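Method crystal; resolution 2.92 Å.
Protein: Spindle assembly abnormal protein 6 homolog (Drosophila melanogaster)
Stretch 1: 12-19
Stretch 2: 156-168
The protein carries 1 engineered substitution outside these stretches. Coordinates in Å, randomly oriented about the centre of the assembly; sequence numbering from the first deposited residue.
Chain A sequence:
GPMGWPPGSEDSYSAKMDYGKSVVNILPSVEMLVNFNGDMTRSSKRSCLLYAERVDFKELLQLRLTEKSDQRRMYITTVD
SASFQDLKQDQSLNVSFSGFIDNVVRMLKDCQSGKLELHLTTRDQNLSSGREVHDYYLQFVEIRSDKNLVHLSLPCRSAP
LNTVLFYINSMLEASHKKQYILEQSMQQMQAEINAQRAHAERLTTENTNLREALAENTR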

# COMPACT_ATOMS: atom_id res chain seq x y z
N SER A 12 13.22 8.91 15.78
CA SER A 12 13.43 8.11 16.98
C SER A 12 13.75 6.67 16.60
O SER A 12 13.67 6.29 15.43
N TYR A 13 14.09 5.86 17.60
CA TYR A 13 14.50 4.48 17.37
C TYR A 13 13.42 3.51 17.82
O TYR A 13 12.81 3.68 18.87
N SER A 14 13.21 2.47 17.02
CA SER A 14 12.31 1.38 17.39
C SER A 14 12.61 0.14 16.62
O SER A 14 12.96 0.19 15.44
N ALA A 15 12.43 -0.99 17.29
CA ALA A 15 12.71 -2.28 16.72
C ALA A 15 11.80 -2.55 15.53
O ALA A 15 10.57 -2.41 15.62
N LYS A 16 12.43 -2.90 14.42
CA LYS A 16 11.74 -3.30 13.21
C LYS A 16 11.95 -4.78 13.03
O LYS A 16 13.06 -5.28 13.20
N MET A 17 10.88 -5.50 12.73
CA MET A 17 10.96 -6.93 12.48
C MET A 17 11.40 -7.19 11.03
O MET A 17 10.64 -7.74 10.24
N ASP A 18 12.60 -6.72 10.70
CA ASP A 18 13.17 -6.88 9.36
C ASP A 18 14.14 -8.07 9.33
O ASP A 18 15.35 -7.88 9.17
N TYR A 19 13.61 -9.27 9.52
CA TYR A 19 14.45 -10.46 9.59
C TYR A 19 14.09 -11.46 8.51
O TYR A 19 14.42 -12.65 8.62
N CYS A 156 4.18 -0.95 26.23
CA CYS A 156 3.87 -0.57 24.85
C CYS A 156 4.35 0.83 24.50
O CYS A 156 4.41 1.72 25.34
N ARG A 157 4.67 1.03 23.23
CA ARG A 157 5.31 2.25 22.77
C ARG A 157 4.55 2.86 21.60
O ARG A 157 3.90 2.15 20.82
N SER A 158 4.60 4.17 21.49
CA SER A 158 4.04 4.83 20.32
C SER A 158 5.09 4.83 19.20
O SER A 158 6.13 5.47 19.33
N ALA A 159 4.83 4.08 18.14
CA ALA A 159 5.82 3.88 17.08
C ALA A 159 6.29 5.18 16.43
O ALA A 159 5.48 6.03 16.02
N PRO A 160 7.62 5.35 16.34
CA PRO A 160 8.22 6.51 15.68
C PRO A 160 8.09 6.44 14.16
O PRO A 160 7.96 5.35 13.59
N LEU A 161 8.13 7.61 13.52
CA LEU A 161 7.84 7.72 12.09
C LEU A 161 8.61 6.78 11.20
O LEU A 161 8.04 6.17 10.30
N ASN A 162 9.90 6.61 11.47
CA ASN A 162 10.69 5.75 10.61
C ASN A 162 10.12 4.33 10.57
O ASN A 162 9.91 3.77 9.49
N THR A 163 9.81 3.80 11.75
CA THR A 163 9.30 2.44 11.88
C THR A 163 7.93 2.29 11.23
O THR A 163 7.67 1.32 10.50
N VAL A 164 7.07 3.26 11.49
CA VAL A 164 5.74 3.27 10.91
C VAL A 164 5.80 3.25 9.40
O VAL A 164 5.10 2.47 8.74
N LEU A 165 6.67 4.09 8.86
CA LEU A 165 6.85 4.21 7.42
C LEU A 165 7.35 2.90 6.85
O LEU A 165 6.94 2.51 5.76
N PHE A 166 8.20 2.22 7.62
CA PHE A 166 8.69 0.90 7.23
C PHE A 166 7.54 -0.10 7.09
O PHE A 166 7.43 -0.81 6.08
N TYR A 167 6.69 -0.19 8.11
CA TYR A 167 5.61 -1.17 8.06
C TYR A 167 4.52 -0.81 7.03
O TYR A 167 4.00 -1.69 6.33
N ILE A 168 4.18 0.46 6.91
CA ILE A 168 3.15 0.84 5.94
C ILE A 168 3.68 0.69 4.50
O ILE A 168 2.95 0.25 3.61

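This is a modest, mixed contact in which an irregular N-terminal segment lies along the end of a strand and the first turns of a helix, held by one hydrogen bond near each end and by van der Waals packing between them. About 560 Å² of surface is buried, both sides summed. The touching residues are at least 143 positions apart in the sequence.

Stretch 1 has no regular helix or strand. Stretch 2 leaves a strand at Ser-158, passes Ala-159, and enters a helix at Leu-161, with Pro-160 at the N-cap position. The two stretches run so that Ser-12 lies by Pro-160 and Ser-14 by Thr-163.

At the first end, Ser-12 points toward stretch 2 with chi1 in t. Ser-12 OG accepts a hydrogen bond from Arg-157 NH2 at 2.9 Å and sits at the edge of the guanidinium, near its plane. Arg-157 also points toward stretch 1. Its chi1 is t and chi2 lies off the wells at -144°. Within its own stretch, Arg-157 NH1 donates to Ser-158 O at 2.8 Å, so the two terminal nitrogens serve different acceptors. Tyr-13 O comes within 3.0 Å of Arg-157 NH2, but the angle is too poor for a hydrogen bond. The Tyr-13 CA-to-CB bond points away, with chi1 in t. Ser-12 and Tyr-13 are poorly ordered, so details here deserve caution.

Next comes close packing around Pro-160. Ser-12 CB lies 3.6 Å from Pro-160 CB, and Ser-14 CB lies 3.5 Å from Pro-160 CG. Ser-14 is buried, with chi1 in t, and points toward the helix. Ser-14 CB also approaches Thr-163 OG1 at 3.2 Å. Thr-163, chi1 m, points back toward stretch 1. Ala-15 turns its CB away, and its contacts are made through the backbone: Ala-15 O lies 4.0 Å from Thr-163 CG2.

Lys-16 has the largest covered area in stretch 1. Its CA-to-CB bond points sideways, and its chi angles are m, t, t and p. The chain folds back so that Lys-16 NZ donates to Ser-14 O at 2.7 Å, a bond within the stretch. Along the way, Lys-16 CE comes 3.4 Å from Asn-162 OD1. Lys-16 CB lies over one face of the Phe-166 ring, 4.2 Å from Phe-166 CE2. Phe-166, chi1 t, points toward stretch 1 and has the largest covered area in stretch 2. Asp-18, chi1 t, adds a contact from Asp-18 OD2 to Phe-166 CE1 at 3.7 Å.

Tyr-167 closes the far end. Its CA-to-CB bond is sideways, but with chi1 in m the end of the side chain comes nearer to stretch 1. Met-17 N donates to Tyr-167 OH at 2.8 Å with a nearly straight angle of 169°. Tyr-167 OH also packs against Met-17 CB at 3.5 Å. Met-17 has all three chi angles in m, and the end of its side chain leads away from the helix.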

# COMPACT_ATOMS: atom_id res chain seq x y z
CB SER A 12 12.21 8.18 17.91
OG SER A 12 12.48 7.55 19.16
CB TYR A 13 15.81 4.19 18.11
CG TYR A 13 16.11 2.72 18.32
CD1 TYR A 13 16.68 1.96 17.31
CD2 TYR A 13 15.85 2.10 19.54
CE1 TYR A 13 16.96 0.62 17.49
CE2 TYR A 13 16.13 0.76 19.73
CZ TYR A 13 16.69 0.03 18.70
OH TYR A 13 16.97 -1.31 18.88
CB SER A 14 10.84 1.74 17.17
OG SER A 14 9.99 0.69 17.61
CB ALA A 15 12.55 -3.37 17.78
CB LYS A 16 12.28 -2.54 12.00
CG LYS A 16 12.13 -1.06 12.09
CD LYS A 16 13.22 -0.37 11.31
CE LYS A 16 13.31 1.09 11.74
NZ LYS A 16 13.84 1.23 13.14
CB MET A 17 9.63 -7.61 12.80
CG MET A 17 9.22 -7.47 14.26
SD MET A 17 10.31 -8.31 15.45
CE MET A 17 9.78 -10.00 15.22
CB ASP A 18 13.88 -5.60 8.93
CG ASP A 18 14.06 -5.50 7.42
OD1 ASP A 18 13.68 -6.47 6.71
OD2 ASP A 18 14.58 -4.46 6.94
CB TYR A 19 14.35 -11.12 10.97
CG TYR A 19 14.82 -10.22 12.08
CD1 TYR A 19 16.18 -10.00 12.29
CD2 TYR A 19 13.91 -9.59 12.92
CE1 TYR A 19 16.62 -9.16 13.31
CE2 TYR A 19 14.33 -8.75 13.94
CZ TYR A 19 15.69 -8.55 14.13
OH TYR A 19 16.12 -7.72 15.14
CB CYS A 156 2.37 -0.66 24.62
SG CYS A 156 1.97 -0.93 22.93
CB ARG A 157 6.75 1.92 22.36
CG ARG A 157 7.63 3.10 22.07
CD ARG A 157 8.59 2.76 20.94
NE ARG A 157 9.82 3.56 20.95
CZ ARG A 157 9.90 4.80 20.47
NH1 ARG A 157 8.83 5.38 19.94
NH2 ARG A 157 11.06 5.45 20.52
CB SER A 158 3.59 6.23 20.64
OG SER A 158 2.76 6.68 19.60
CB ALA A 159 5.26 2.94 16.03
CB PRO A 160 9.68 6.43 16.11
CG PRO A 160 9.91 4.99 16.36
CD PRO A 160 8.62 4.43 16.89
CB LEU A 161 8.08 9.16 11.62
CG LEU A 161 6.78 9.93 11.50
CD1 LEU A 161 6.14 10.09 12.89
CD2 LEU A 161 7.04 11.27 10.84
CB ASN A 162 12.14 5.70 11.07
CG ASN A 162 13.06 5.19 9.98
OD1 ASN A 162 13.64 4.10 10.09
ND2 ASN A 162 13.15 5.95 8.88
CB THR A 163 9.18 2.05 13.34
OG1 THR A 163 10.37 2.44 14.04
CG2 THR A 163 8.94 0.55 13.48
CB VAL A 164 4.94 4.50 11.35
CG1 VAL A 164 3.57 4.49 10.70
CG2 VAL A 164 4.79 4.50 12.86
CB LEU A 165 7.81 5.37 7.12
CG LEU A 165 8.03 5.76 5.67
CD1 LEU A 165 6.69 5.87 4.98
CD2 LEU A 165 8.77 7.09 5.61
CB PHE A 166 9.70 0.39 8.26
CG PHE A 166 10.06 -1.06 8.08
CD1 PHE A 166 11.00 -1.44 7.13
CD2 PHE A 166 9.46 -2.05 8.86
CE1 PHE A 166 11.33 -2.77 6.95
CE2 PHE A 166 9.78 -3.38 8.69
CZ PHE A 166 10.72 -3.74 7.74
CB TYR A 167 5.01 -1.36 9.44
CG TYR A 167 5.92 -2.14 10.36
CD1 TYR A 167 6.22 -3.48 10.10
CD2 TYR A 167 6.47 -1.55 11.49
CE1 TYR A 167 7.05 -4.20 10.94
CE2 TYR A 167 7.30 -2.26 12.32
CZ TYR A 167 7.59 -3.59 12.05
OH TYR A 167 8.42 -4.28 12.89
CB ILE A 168 2.64 2.28 6.22
CG1 ILE A 168 1.62 2.24 7.36
CG2 ILE A 168 1.97 2.88 5.02
CD1 ILE A 168 1.55 3.48 8.13